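Local coordinates for protein L-serine ammonia-lyase (Rhizomucor miehei CAU432, PDB 5C3U) that is a pyridoxal-5'-phosphate-dependent enzyme of the fold type II kind, with pyridoxal-5'-phosphate covalently bound in a pocket of an alpha/beta fold, at residues L18-T22 with K52-I56; W153-I159 with G183-V188; W197-V202 with N250-V254; S216-L222 with V240-L245. All blocks are in the same frame, centred on the assembly; numbering follows the deposited sequence.

Contact 1. Residues L18-T22 with K52-I56; sequences LHVAT and KMRGI. With PLP (pyridoxal-5'-phosphate), chain B.
The covalent end of the pyridoxal-5'-phosphate (PLP) pocket sits at one side of this contact: Lys52 NZ is bonded to PLP C4A at 1.6 Å, and it also makes a weak hydrogen bond to PLP O3 (2.6 Å). Lys52 lies in the helical segment 52-56, where Ile56 N bonds Lys52 O at 2.7 Å. Its side chain runs to PLP and stays clear of 18-22. That partner is an irregular, largely extended strip that passes this helix with the CA atoms of His19 and Arg54 5.3 Å apart. A covalent lysine-PLP link is general to PLP enzymes; its alpha/beta setting here is consistent with fold type II. Met53 points at the strip and sets CE against Leu18 CB (3.7 Å). His19 (chi1 p) lays one ring face over Arg54 CG, with its CD2 3.6 Å from Arg54 NH2; a water joins the two residues, 2.8 Å from His19 ND1 and donating to Arg54 O at 2.7 Å. Arg54 leaves the helix sideways in an extended m, t, t rotamer, bringing NH1 to 3.8 Å from Val20 O. Its guanidinium forms salt bridges with Glu43 and Glu162, and Glu43 also hydrogen-bonds Thr22 OG1.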
loop_
_atom_site.group_PDB
_atom_site.type_symbol
_atom_site.label_atom_id
_atom_site.label_comp_id
_atom_site.label_asym_id
_atom_site.label_seq_id
_atom_site.Cartn_x
_atom_site.Cartn_y
_atom_site.Cartn_z
ATOM N N LEU A 18 -2.326 14.319 -8.672
ATOM C CA LEU A 18 -2.007 13.354 -9.705
ATOM C C LEU A 18 -2.820 12.041 -9.591
ATOM O O LEU A 18 -2.950 11.293 -10.556
ATOM C CB LEU A 18 -0.507 13.061 -9.697
ATOM C CG LEU A 18 0.422 14.153 -10.250
ATOM C CD1 LEU A 18 1.869 13.932 -9.838
ATOM C CD2 LEU A 18 0.319 14.216 -11.765
ATOM N N HIS A 19 -3.352 11.771 -8.405
ATOM C CA HIS A 19 -4.227 10.619 -8.189
ATOM C C HIS A 19 -5.658 10.935 -8.596
ATOM O O HIS A 19 -6.020 12.095 -8.864
ATOM C CB HIS A 19 -4.196 10.215 -6.708
ATOM C CG HIS A 19 -4.937 11.176 -5.812
ATOM N ND1 HIS A 19 -4.327 12.208 -5.201
ATOM C CD2 HIS A 19 -6.280 11.241 -5.444
ATOM C CE1 HIS A 19 -5.232 12.897 -4.475
ATOM N NE2 HIS A 19 -6.425 12.308 -4.629
ATOM N N VAL A 20 -6.489 9.906 -8.619
ATOM C CA VAL A 20 -7.880 10.036 -9.053
ATOM C C VAL A 20 -8.757 9.537 -7.937
ATOM O O VAL A 20 -8.292 8.794 -7.073
ATOM C CB VAL A 20 -8.165 9.280 -10.388
ATOM C CG1 VAL A 20 -7.306 9.841 -11.508
ATOM C CG2 VAL A 20 -7.988 7.760 -10.257
ATOM N N ALA A 21 -10.015 9.966 -7.915
ATOM C CA ALA A 21 -10.977 9.357 -7.003
ATOM C C ALA A 21 -11.299 7.946 -7.502
ATOM O O ALA A 21 -11.412 7.699 -8.710
ATOM C CB ALA A 21 -12.233 10.212 -6.874
ATOM N N THR A 22 -11.374 7.000 -6.579
ATOM C CA THR A 22 -11.513 5.602 -6.966
ATOM C C THR A 22 -12.853 5.058 -6.484
ATOM O O THR A 22 -13.397 5.562 -5.507
ATOM C CB THR A 22 -10.403 4.735 -6.348
ATOM O OG1 THR A 22 -10.395 4.945 -4.936
ATOM C CG2 THR A 22 -9.036 5.073 -6.930
ATOM N N LYS A 52 -0.026 3.970 -4.143
ATOM C CA LYS A 52 1.161 4.832 -4.124
ATOM C C LYS A 52 0.941 6.126 -4.863
ATOM O O LYS A 52 1.530 7.156 -4.509
ATOM C CB LYS A 52 2.430 4.133 -4.659
ATOM C CG LYS A 52 2.917 2.969 -3.795
ATOM C CD LYS A 52 3.371 3.535 -2.444
ATOM C CE LYS A 52 4.246 2.553 -1.699
ATOM N NZ LYS A 52 3.575 1.227 -1.622
ATOM N N MET A 53 0.091 6.098 -5.892
ATOM C CA MET A 53 -0.233 7.324 -6.613
ATOM C C MET A 53 -0.690 8.472 -5.682
ATOM O O MET A 53 -0.383 9.643 -5.948
ATOM C CB MET A 53 -1.275 7.017 -7.686
ATOM C CG MET A 53 -1.170 7.792 -8.982
ATOM S SD MET A 53 0.475 7.893 -9.725
ATOM C CE MET A 53 0.604 9.547 -9.206
ATOM N N ARG A 54 -1.375 8.161 -4.575
ATOM C CA ARG A 54 -1.813 9.218 -3.641
ATOM C C ARG A 54 -0.615 9.824 -2.910
ATOM O O ARG A 54 -0.349 11.035 -3.027
ATOM C CB ARG A 54 -2.826 8.692 -2.605
ATOM C CG ARG A 54 -4.133 8.202 -3.216
ATOM C CD ARG A 54 -5.099 7.746 -2.138
ATOM N NE ARG A 54 -6.307 7.194 -2.739
ATOM C CZ ARG A 54 -7.404 7.893 -3.010
ATOM N NH1 ARG A 54 -8.434 7.268 -3.567
ATOM N NH2 ARG A 54 -7.484 9.199 -2.720
ATOM N N GLY A 55 0.079 8.996 -2.120
ATOM C CA GLY A 55 1.214 9.469 -1.323
ATOM C C GLY A 55 2.349 9.982 -2.178
ATOM O O GLY A 55 2.866 11.096 -1.959
ATOM N N ILE A 56 2.755 9.158 -3.157
ATOM C CA ILE A 56 3.921 9.477 -3.989
ATOM C C ILE A 56 3.608 10.651 -4.910
ATOM O O ILE A 56 4.454 11.534 -5.095
ATOM C CB ILE A 56 4.456 8.241 -4.749
ATOM C CG1 ILE A 56 4.777 7.112 -3.760
ATOM C CG2 ILE A 56 5.646 8.601 -5.644
ATOM C CD1 ILE A 56 5.783 7.490 -2.687
HETATM N N1 PLP B . -0.069 -2.374 -0.637
HETATM C C2 PLP B . 0.522 -1.999 -1.785
HETATM C C2A PLP B . 0.209 -2.670 -3.101
HETATM C C3 PLP B . 1.509 -0.918 -1.755
HETATM O O3 PLP B . 2.124 -0.511 -2.909
HETATM C C4 PLP B . 1.768 -0.281 -0.446
HETATM C C4A PLP B . 2.725 0.834 -0.362
HETATM C C5 PLP B . 1.058 -0.777 0.761
HETATM C C6 PLP B . 0.148 -1.824 0.580
HETATM C C5A PLP B . 1.283 -0.176 2.150
HETATM O O4P PLP B . 2.555 0.460 2.168
HETATM P P PLP B . 3.188 1.396 3.329
HETATM O O1P PLP B . 2.738 2.796 3.094
HETATM O O2P PLP B . 2.799 0.820 4.702
HETATM O O3P PLP B . 4.627 1.163 3.031
HETATM O O HOH W 1 -1.711 12.933 -4.354
#

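Contact 2. Residues W153-I159 with G183-V188; sequences WQGHSTI and GLLNGV. With PLP (pyridoxal-5'-phosphate), chain B.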
loop_
_atom_site.group_PDB
_atom_site.type_symbol
_atom_site.label_atom_id
_atom_site.label_comp_id
_atom_site.label_asym_id
_atom_site.label_seq_id
_atom_site.Cartn_x
_atom_site.Cartn_y
_atom_site.Cartn_z
ATOM N N TRP A 153 2.200 10.868 3.784
ATOM C CA TRP A 153 1.024 10.697 4.640
ATOM C C TRP A 153 -0.117 11.602 4.260
ATOM O O TRP A 153 -1.269 11.182 4.251
ATOM C CB TRP A 153 1.360 10.899 6.114
ATOM C CG TRP A 153 2.672 10.270 6.497
ATOM C CD1 TRP A 153 3.243 9.101 5.993
ATOM C CD2 TRP A 153 3.629 10.767 7.496
ATOM N NE1 TRP A 153 4.456 8.846 6.597
ATOM C CE2 TRP A 153 4.749 9.818 7.502
ATOM C CE3 TRP A 153 3.667 11.875 8.361
ATOM C CZ2 TRP A 153 5.852 9.982 8.336
ATOM C CZ3 TRP A 153 4.787 12.027 9.185
ATOM C CH2 TRP A 153 5.849 11.100 9.177
ATOM N N GLN A 154 0.202 12.858 3.972
ATOM C CA GLN A 154 -0.794 13.835 3.555
ATOM C C GLN A 154 -1.517 13.383 2.282
ATOM O O GLN A 154 -2.765 13.445 2.193
ATOM C CB GLN A 154 -0.097 15.176 3.326
ATOM C CG GLN A 154 -1.027 16.350 3.118
ATOM C CD GLN A 154 -0.330 17.477 2.383
ATOM O OE1 GLN A 154 0.157 18.418 3.002
ATOM N NE2 GLN A 154 -0.248 17.369 1.056
ATOM N N GLY A 155 -0.730 12.914 1.321
ATOM C CA GLY A 155 -1.248 12.383 0.060
ATOM C C GLY A 155 -2.189 11.209 0.294
ATOM O O GLY A 155 -3.321 11.187 -0.211
ATOM N N HIS A 156 -1.734 10.245 1.094
ATOM C CA HIS A 156 -2.554 9.080 1.402
ATOM C C HIS A 156 -3.816 9.437 2.133
ATOM O O HIS A 156 -4.819 8.753 1.983
ATOM C CB HIS A 156 -1.781 8.043 2.191
ATOM C CG HIS A 156 -0.768 7.239 1.371
ATOM N ND1 HIS A 156 -0.992 6.850 0.077
ATOM C CD2 HIS A 156 0.463 6.720 1.727
ATOM C CE1 HIS A 156 0.067 6.141 -0.356
ATOM N NE2 HIS A 156 0.944 6.032 0.665
ATOM N N SER A 157 -3.793 10.504 2.943
ATOM C CA SER A 157 -4.955 10.855 3.764
ATOM C C SER A 157 -6.173 11.225 2.907
ATOM O O SER A 157 -7.308 11.151 3.382
ATOM C CB SER A 157 -4.599 11.970 4.756
ATOM O OG SER A 157 -4.551 13.208 4.092
ATOM N N THR A 158 -5.936 11.557 1.632
ATOM C CA THR A 158 -7.023 11.850 0.707
ATOM C C THR A 158 -7.993 10.661 0.576
ATOM O O THR A 158 -9.176 10.847 0.266
ATOM C CB THR A 158 -6.521 12.300 -0.688
ATOM O OG1 THR A 158 -5.765 11.249 -1.307
ATOM C CG2 THR A 158 -5.663 13.568 -0.599
ATOM N N ILE A 159 -7.512 9.440 0.811
ATOM C CA ILE A 159 -8.399 8.271 0.743
ATOM C C ILE A 159 -9.600 8.378 1.714
ATOM O O ILE A 159 -10.715 7.919 1.393
ATOM C CB ILE A 159 -7.598 6.954 0.909
ATOM C CG1 ILE A 159 -8.303 5.794 0.175
ATOM C CG2 ILE A 159 -7.275 6.678 2.382
ATOM C CD1 ILE A 159 -7.469 4.534 0.056
ATOM N N GLY A 183 3.319 4.243 5.765
ATOM C CA GLY A 183 2.885 5.486 5.110
ATOM C C GLY A 183 1.383 5.578 4.924
ATOM O O GLY A 183 0.762 6.594 5.230
ATOM N N LEU A 184 0.798 4.512 4.385
ATOM C CA LEU A 184 -0.648 4.473 4.129
ATOM C C LEU A 184 -1.395 4.501 5.451
ATOM O O LEU A 184 -2.312 5.307 5.644
ATOM C CB LEU A 184 -1.017 3.236 3.316
ATOM C CG LEU A 184 -2.495 3.024 3.018
ATOM C CD1 LEU A 184 -3.112 4.202 2.266
ATOM C CD2 LEU A 184 -2.646 1.714 2.236
ATOM N N LEU A 185 -0.957 3.644 6.361
ATOM C CA LEU A 185 -1.466 3.637 7.717
ATOM C C LEU A 185 -1.535 5.045 8.325
ATOM O O LEU A 185 -2.585 5.454 8.827
ATOM C CB LEU A 185 -0.645 2.711 8.602
ATOM C CG LEU A 185 -1.136 2.719 10.053
ATOM C CD1 LEU A 185 -2.577 2.206 10.127
ATOM C CD2 LEU A 185 -0.216 1.940 10.977
ATOM N N ASN A 186 -0.414 5.760 8.296
ATOM C CA ASN A 186 -0.354 7.134 8.831
ATOM C C ASN A 186 -1.366 8.064 8.166
ATOM O O ASN A 186 -2.043 8.837 8.844
ATOM C CB ASN A 186 1.070 7.723 8.703
ATOM C CG ASN A 186 2.120 6.943 9.494
ATOM O OD1 ASN A 186 1.796 6.094 10.332
ATOM N ND2 ASN A 186 3.395 7.220 9.214
ATOM N N GLY A 187 -1.454 8.015 6.834
ATOM C CA GLY A 187 -2.447 8.825 6.140
ATOM C C GLY A 187 -3.880 8.465 6.539
ATOM O O GLY A 187 -4.728 9.341 6.715
ATOM N N VAL A 188 -4.155 7.172 6.687
ATOM C CA VAL A 188 -5.491 6.741 7.097
ATOM C C VAL A 188 -5.851 7.302 8.485
ATOM O O VAL A 188 -6.893 7.965 8.657
ATOM C CB VAL A 188 -5.635 5.206 7.014
ATOM C CG1 VAL A 188 -6.962 4.745 7.597
ATOM C CG2 VAL A 188 -5.554 4.773 5.548
HETATM N N1 PLP B . -0.069 -2.374 -0.637
HETATM C C2 PLP B . 0.522 -1.999 -1.785
HETATM C C2A PLP B . 0.209 -2.670 -3.101
HETATM C C3 PLP B . 1.509 -0.918 -1.755
HETATM O O3 PLP B . 2.124 -0.511 -2.909
HETATM C C4 PLP B . 1.768 -0.281 -0.446
HETATM C C4A PLP B . 2.725 0.834 -0.362
HETATM C C5 PLP B . 1.058 -0.777 0.761
HETATM C C6 PLP B . 0.148 -1.824 0.580
HETATM C C5A PLP B . 1.283 -0.176 2.150
HETATM O O4P PLP B . 2.555 0.460 2.168
HETATM P P PLP B . 3.188 1.396 3.329
HETATM O O1P PLP B . 2.738 2.796 3.094
HETATM O O2P PLP B . 2.799 0.820 4.702
HETATM O O3P PLP B . 4.627 1.163 3.031
#
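Trp153 lays its five-membered ring over the side chain of Asn186, whose CB sits 3.9 Å from the ring centroid and 19° off the normal, a CH-pi contact. The polar ends look elsewhere: Trp153 NE1 donates to Ser147 O, and the Asn186 amide bonds Ser241 and Ser244. One turn on from Trp153, His156 carries Leu184 CD1 over its ring face, 4.2 Å from the centroid, a second CH-pi contact. The helices come close at Gly187, 7.2 Å axis to axis at -62°, because Gly187 has no side chain; its CA lies 3.2 Å from Trp153 O, and a CB there would clash with His156 and Ser157. Gly187 O meets Ser157 CA at 3.3 Å in a CA-H...O contact, and Ile159 CG2 touches Val188 CG2 at 4.1 Å. At its N-terminus helix 183-188 faces PLP: Leu184 N donates to PLP O1P at 2.9 Å, beside the backbone amides of Gly180, Gly181 and Gly182, the glycine-rich phosphate-binding loop and helix start typical of fold type II PLP enzymes.

Contact 3. Residues W197-V202 with N250-V254; sequences WKDVPV and NHPVV
Two adjacent parallel strands of the mixed sheet start here, 202-207 and the outermost strand 253-258. Val202 and Val253 form a parallel bridge with their CA atoms 4.9 Å apart; Pro201 lies equally close to Pro252. The hydrogen bonds straddle Val202: its N donates to Pro252 O (3.1 Å, 164°), and its O accepts from Val254 N (2.8 Å, 169°). Two CA-H...O contacts flank them, Pro201 CA to Pro252 O at 3.4 Å and Val253 CA to Val202 O at 3.3 Å. The side chains of Val202 and Val253, both chi1 t, share the sheet face covered by helix 183-194, where they meet Leu192 and Ile189.

Ahead of the bridge, residues 197-200 make a type I turn, closed by Val200 N to Trp197 O at 3.2 Å. His251 (chi1 t, chi2 96°) reaches back beneath this turn and donates NE2 to Val200 O at 2.6 Å, with the acceptor near the ring plane. Its CE1 lies 3.4 Å from Lys198 O, and Pro252 CD lies 3.5 Å from Lys198 O.

Neither proline has an N-H to offer. The carbonyl of Pro201 pairs instead with Ile175 in strand 174-178, and that of Val254 with Ala204. Val200 O is the next acceptor back along 197-202, and since Pro252 has no N-H for it, His251 NE2 supplies the donor.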
loop_
_atom_site.group_PDB
_atom_site.type_symbol
_atom_site.label_atom_id
_atom_site.label_comp_id
_atom_site.label_asym_id
_atom_site.label_seq_id
_atom_site.Cartn_x
_atom_site.Cartn_y
_atom_site.Cartn_z
ATOM N N TRP A 197 -13.516 11.103 12.756
ATOM C CA TRP A 197 -13.834 9.691 12.820
ATOM C C TRP A 197 -12.796 9.046 13.661
ATOM O O TRP A 197 -12.246 7.992 13.315
ATOM C CB TRP A 197 -13.819 9.092 11.423
ATOM C CG TRP A 197 -15.084 9.314 10.652
ATOM C CD1 TRP A 197 -16.148 10.160 10.971
ATOM C CD2 TRP A 197 -15.452 8.706 9.375
ATOM N NE1 TRP A 197 -17.117 10.103 10.009
ATOM C CE2 TRP A 197 -16.769 9.253 9.026
ATOM C CE3 TRP A 197 -14.852 7.791 8.519
ATOM C CZ2 TRP A 197 -17.429 8.887 7.870
ATOM C CZ3 TRP A 197 -15.527 7.431 7.346
ATOM C CH2 TRP A 197 -16.789 7.962 7.035
ATOM N N LYS A 198 -12.554 9.676 14.806
ATOM C CA LYS A 198 -11.454 9.337 15.697
ATOM C C LYS A 198 -11.628 7.988 16.377
ATOM O O LYS A 198 -10.667 7.449 16.928
ATOM C CB LYS A 198 -11.289 10.425 16.761
ATOM C CG LYS A 198 -11.043 11.819 16.209
ATOM C CD LYS A 198 -11.439 12.875 17.231
ATOM C CE LYS A 198 -10.356 13.101 18.276
ATOM N NZ LYS A 198 -9.497 14.267 17.925
ATOM N N ASP A 199 -12.843 7.446 16.319
ATOM C CA ASP A 199 -13.174 6.177 16.969
ATOM C C ASP A 199 -13.201 4.967 16.036
ATOM O O ASP A 199 -13.335 3.842 16.502
ATOM C CB ASP A 199 -14.513 6.304 17.712
ATOM C CG ASP A 199 -14.505 7.441 18.732
ATOM O OD1 ASP A 199 -13.532 7.537 19.508
ATOM O OD2 ASP A 199 -15.467 8.246 18.751
ATOM N N VAL A 200 -13.057 5.202 14.730
ATOM C CA VAL A 200 -13.025 4.125 13.726
ATOM C C VAL A 200 -11.727 3.315 13.873
ATOM O O VAL A 200 -10.636 3.865 13.710
ATOM C CB VAL A 200 -13.176 4.700 12.294
ATOM C CG1 VAL A 200 -12.979 3.627 11.232
ATOM C CG2 VAL A 200 -14.531 5.370 12.116
ATOM N N PRO A 201 -11.832 2.016 14.219
ATOM C CA PRO A 201 -10.645 1.159 14.334
ATOM C C PRO A 201 -10.011 0.936 12.973
ATOM O O PRO A 201 -10.724 0.817 11.976
ATOM C CB PRO A 201 -11.198 -0.190 14.827
ATOM C CG PRO A 201 -12.622 0.053 15.204
ATOM C CD PRO A 201 -13.080 1.275 14.469
ATOM N N VAL A 202 -8.687 0.915 12.940
ATOM C CA VAL A 202 -7.969 0.523 11.741
ATOM C C VAL A 202 -7.328 -0.821 12.060
ATOM O O VAL A 202 -6.630 -0.962 13.066
ATOM C CB VAL A 202 -6.896 1.562 11.319
ATOM C CG1 VAL A 202 -6.160 1.086 10.079
ATOM C CG2 VAL A 202 -7.530 2.926 11.079
ATOM N N ASN A 250 -2.474 6.858 20.077
ATOM C CA ASN A 250 -3.564 7.845 20.196
ATOM C C ASN A 250 -4.815 7.573 19.350
ATOM O O ASN A 250 -5.733 8.397 19.308
ATOM C CB ASN A 250 -3.021 9.235 19.868
ATOM C CG ASN A 250 -1.803 9.584 20.690
ATOM O OD1 ASN A 250 -1.860 9.611 21.921
ATOM N ND2 ASN A 250 -0.684 9.838 20.013
ATOM N N HIS A 251 -4.849 6.424 18.676
ATOM C CA HIS A 251 -5.978 6.048 17.835
ATOM C C HIS A 251 -6.137 4.556 17.953
ATOM O O HIS A 251 -5.143 3.856 18.136
ATOM C CB HIS A 251 -5.733 6.472 16.380
ATOM C CG HIS A 251 -6.894 6.163 15.454
ATOM N ND1 HIS A 251 -7.848 7.076 15.144
ATOM C CD2 HIS A 251 -7.248 4.982 14.792
ATOM C CE1 HIS A 251 -8.764 6.502 14.335
ATOM N NE2 HIS A 251 -8.397 5.219 14.128
ATOM N N PRO A 252 -7.380 4.045 17.874
ATOM C CA PRO A 252 -7.591 2.591 17.941
ATOM C C PRO A 252 -7.033 1.868 16.719
ATOM O O PRO A 252 -7.571 1.997 15.612
ATOM C CB PRO A 252 -9.121 2.452 17.995
ATOM C CG PRO A 252 -9.657 3.735 17.458
ATOM C CD PRO A 252 -8.656 4.782 17.877
ATOM N N VAL A 253 -5.940 1.148 16.915
ATOM C CA VAL A 253 -5.320 0.392 15.827
ATOM C C VAL A 253 -5.135 -1.038 16.297
ATOM O O VAL A 253 -4.659 -1.279 17.419
ATOM C CB VAL A 253 -3.963 0.988 15.380
ATOM C CG1 VAL A 253 -3.286 0.088 14.339
ATOM C CG2 VAL A 253 -4.147 2.393 14.809
ATOM N N VAL A 254 -5.533 -1.994 15.463
ATOM C CA VAL A 254 -5.360 -3.409 15.794
ATOM C C VAL A 254 -4.328 -4.007 14.829
ATOM O O VAL A 254 -4.637 -4.165 13.646
ATOM C CB VAL A 254 -6.694 -4.184 15.682
ATOM C CG1 VAL A 254 -6.510 -5.666 15.994
ATOM C CG2 VAL A 254 -7.762 -3.575 16.586
#

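Contact 4. Residues S216-L222 with V240-L245; sequences SVVAGEL and VSSKSL
Leu245 is the main bump of this contact, and the end of helix 212-219 with the residues after it is the hollow. The side chain points from the first turn of helix 242-250 straight at segment 216-222 in the t, p rotamer. Its CD1 rests on the backbone of the last helical turn, 3.5 Å from Ser216 O and 3.9 Å from Val217 N, with Val217 CG2 at 4.2 Å. Its CD2 presses on the turn beyond, 3.7 Å from Glu221 CA and 4.0 Å from Gly220 C.

That hollow exists because the helix stops in a Schellman motif: Gly220 takes left-handed angles (67/24), with three weak bonds, Glu221 N to Ser216 O (3.3 Å), Gly220 N to Ser216 O (2.7 Å) and Gly220 N to Val217 O (3.5 Å). The chain then runs extended to Leu222, whose m, t side chain fills the groove between Val240 and helix 242-250. Its CD2 sits 3.4 Å from Val240 O, 3.8 Å from Val240 CG1 and 4.1 Å from Leu245 CD2, while CD1 meets Ser242 CB at 3.8 Å.

A water donates to Ser216 OG (2.8 Å) and accepts from Val240 N (2.7 Å); Ser216 OG also bonds Ala212 O. Ser241, the N-cap, donates OG to Ser244 OG at 2.7 Å.

Both helices lie in the connection from strand 202-207 to parallel strand 253-258, with helix 242-250 packing in the right-handed crossover sense typical of alpha/beta folds.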
loop_
_atom_site.group_PDB
_atom_site.type_symbol
_atom_site.label_atom_id
_atom_site.label_comp_id
_atom_site.label_asym_id
_atom_site.label_seq_id
_atom_site.Cartn_x
_atom_site.Cartn_y
_atom_site.Cartn_z
ATOM N N SER A 216 6.778 -3.871 16.665
ATOM C CA SER A 216 7.085 -2.572 17.266
ATOM C C SER A 216 6.048 -2.158 18.301
ATOM O O SER A 216 6.416 -1.611 19.373
ATOM C CB SER A 216 7.262 -1.512 16.164
ATOM O OG SER A 216 8.403 -1.835 15.396
ATOM N N VAL A 217 4.765 -2.442 18.014
ATOM C CA VAL A 217 3.663 -2.138 18.950
ATOM C C VAL A 217 3.846 -2.986 20.222
ATOM O O VAL A 217 3.703 -2.478 21.340
ATOM C CB VAL A 217 2.256 -2.333 18.312
ATOM C CG1 VAL A 217 1.123 -2.176 19.337
ATOM C CG2 VAL A 217 2.056 -1.327 17.191
ATOM N N VAL A 218 4.191 -4.259 20.058
ATOM C CA VAL A 218 4.480 -5.096 21.244
ATOM C C VAL A 218 5.641 -4.549 22.078
ATOM O O VAL A 218 5.554 -4.493 23.324
ATOM C CB VAL A 218 4.723 -6.581 20.900
ATOM C CG1 VAL A 218 4.996 -7.389 22.170
ATOM C CG2 VAL A 218 3.512 -7.149 20.180
ATOM N N ALA A 219 6.721 -4.145 21.412
ATOM C CA ALA A 219 7.943 -3.702 22.100
ATOM C C ALA A 219 7.840 -2.277 22.642
ATOM O O ALA A 219 8.537 -1.917 23.591
ATOM C CB ALA A 219 9.154 -3.844 21.185
ATOM N N GLY A 220 6.955 -1.481 22.060
ATOM C CA GLY A 220 6.896 -0.051 22.343
ATOM C C GLY A 220 8.140 0.663 21.842
ATOM O O GLY A 220 8.511 1.702 22.368
ATOM N N GLU A 221 8.815 0.094 20.849
ATOM C CA GLU A 221 9.910 0.803 20.165
ATOM C C GLU A 221 10.131 0.232 18.772
ATOM O O GLU A 221 9.524 -0.772 18.429
ATOM C CB GLU A 221 11.197 0.839 20.983
ATOM C CG GLU A 221 11.989 -0.450 21.065
ATOM C CD GLU A 221 13.283 -0.248 21.844
ATOM O OE1 GLU A 221 14.268 0.273 21.266
ATOM O OE2 GLU A 221 13.316 -0.594 23.043
ATOM N N LEU A 222 10.965 0.877 17.967
ATOM C CA LEU A 222 11.069 0.467 16.566
ATOM C C LEU A 222 11.978 -0.741 16.405
ATOM O O LEU A 222 13.212 -0.657 16.540
ATOM C CB LEU A 222 11.539 1.621 15.682
ATOM C CG LEU A 222 10.595 2.822 15.690
ATOM C CD1 LEU A 222 11.305 4.029 15.101
ATOM C CD2 LEU A 222 9.301 2.493 14.948
ATOM N N VAL A 240 9.244 0.095 10.761
ATOM C CA VAL A 240 8.068 0.903 10.470
ATOM C C VAL A 240 8.410 2.366 10.796
ATOM O O VAL A 240 9.346 2.627 11.570
ATOM C CB VAL A 240 6.829 0.361 11.215
ATOM C CG1 VAL A 240 6.792 0.821 12.669
ATOM C CG2 VAL A 240 5.537 0.712 10.494
ATOM N N SER A 241 7.685 3.318 10.199
ATOM C CA SER A 241 7.966 4.729 10.490
ATOM C C SER A 241 7.696 5.034 11.955
ATOM O O SER A 241 6.734 4.524 12.533
ATOM C CB SER A 241 7.116 5.645 9.630
ATOM O OG SER A 241 5.777 5.596 10.040
ATOM N N SER A 242 8.534 5.882 12.549
ATOM C CA SER A 242 8.323 6.311 13.950
ATOM C C SER A 242 6.948 6.973 14.161
ATOM O O SER A 242 6.364 6.899 15.251
ATOM C CB SER A 242 9.438 7.262 14.377
ATOM O OG SER A 242 9.322 8.452 13.634
ATOM N N LYS A 243 6.436 7.627 13.115
ATOM C CA LYS A 243 5.106 8.231 13.172
ATOM C C LYS A 243 4.018 7.179 13.372
ATOM O O LYS A 243 3.031 7.455 14.038
ATOM C CB LYS A 243 4.837 9.059 11.903
ATOM C CG LYS A 243 3.449 9.704 11.796
ATOM C CD LYS A 243 3.126 10.669 12.933
ATOM C CE LYS A 243 3.972 11.924 12.904
ATOM N NZ LYS A 243 3.254 13.051 13.571
ATOM N N SER A 244 4.204 5.981 12.804
ATOM C CA SER A 244 3.190 4.919 12.883
ATOM C C SER A 244 2.970 4.481 14.328
ATOM O O SER A 244 1.829 4.335 14.778
ATOM C CB SER A 244 3.597 3.701 12.041
ATOM O OG SER A 244 3.633 4.061 10.670
ATOM N N LEU A 245 4.076 4.270 15.022
ATOM C CA LEU A 245 4.070 3.875 16.437
ATOM C C LEU A 245 3.442 4.959 17.309
ATOM O O LEU A 245 2.641 4.669 18.210
ATOM C CB LEU A 245 5.505 3.562 16.877
ATOM C CG LEU A 245 5.732 2.829 18.216
ATOM C CD1 LEU A 245 5.083 1.453 18.210
ATOM C CD2 LEU A 245 7.218 2.699 18.516
HETATM O O HOH W 2 9.819 -0.971 13.198
#

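Overall arrangement
Contacts 1 and 2 both reach pyridoxal-5'-phosphate, contact 1 through the covalent lysine and contact 2 through the phosphate. Their centres are 10 Å apart and they touch directly: Arg54 NH2 lies 3.0 Å from Thr158 OG1, a probable hydrogen bond. Contact 2 is the hub. Its Asn186 carries the link to contact 4, with OD1 2.8 Å from Ser244 OG, and its Leu185 CD1 packs on Val202 CG1 of contact 3 at 3.8 Å. Contacts 3 and 4, centres 16 Å apart, do not touch, yet helix 242-250 leads straight into strand 253-258. The side chain of Val240 in contact 4 is about 6 Å from PLP, that of Val202 in contact 3 about 10 Å.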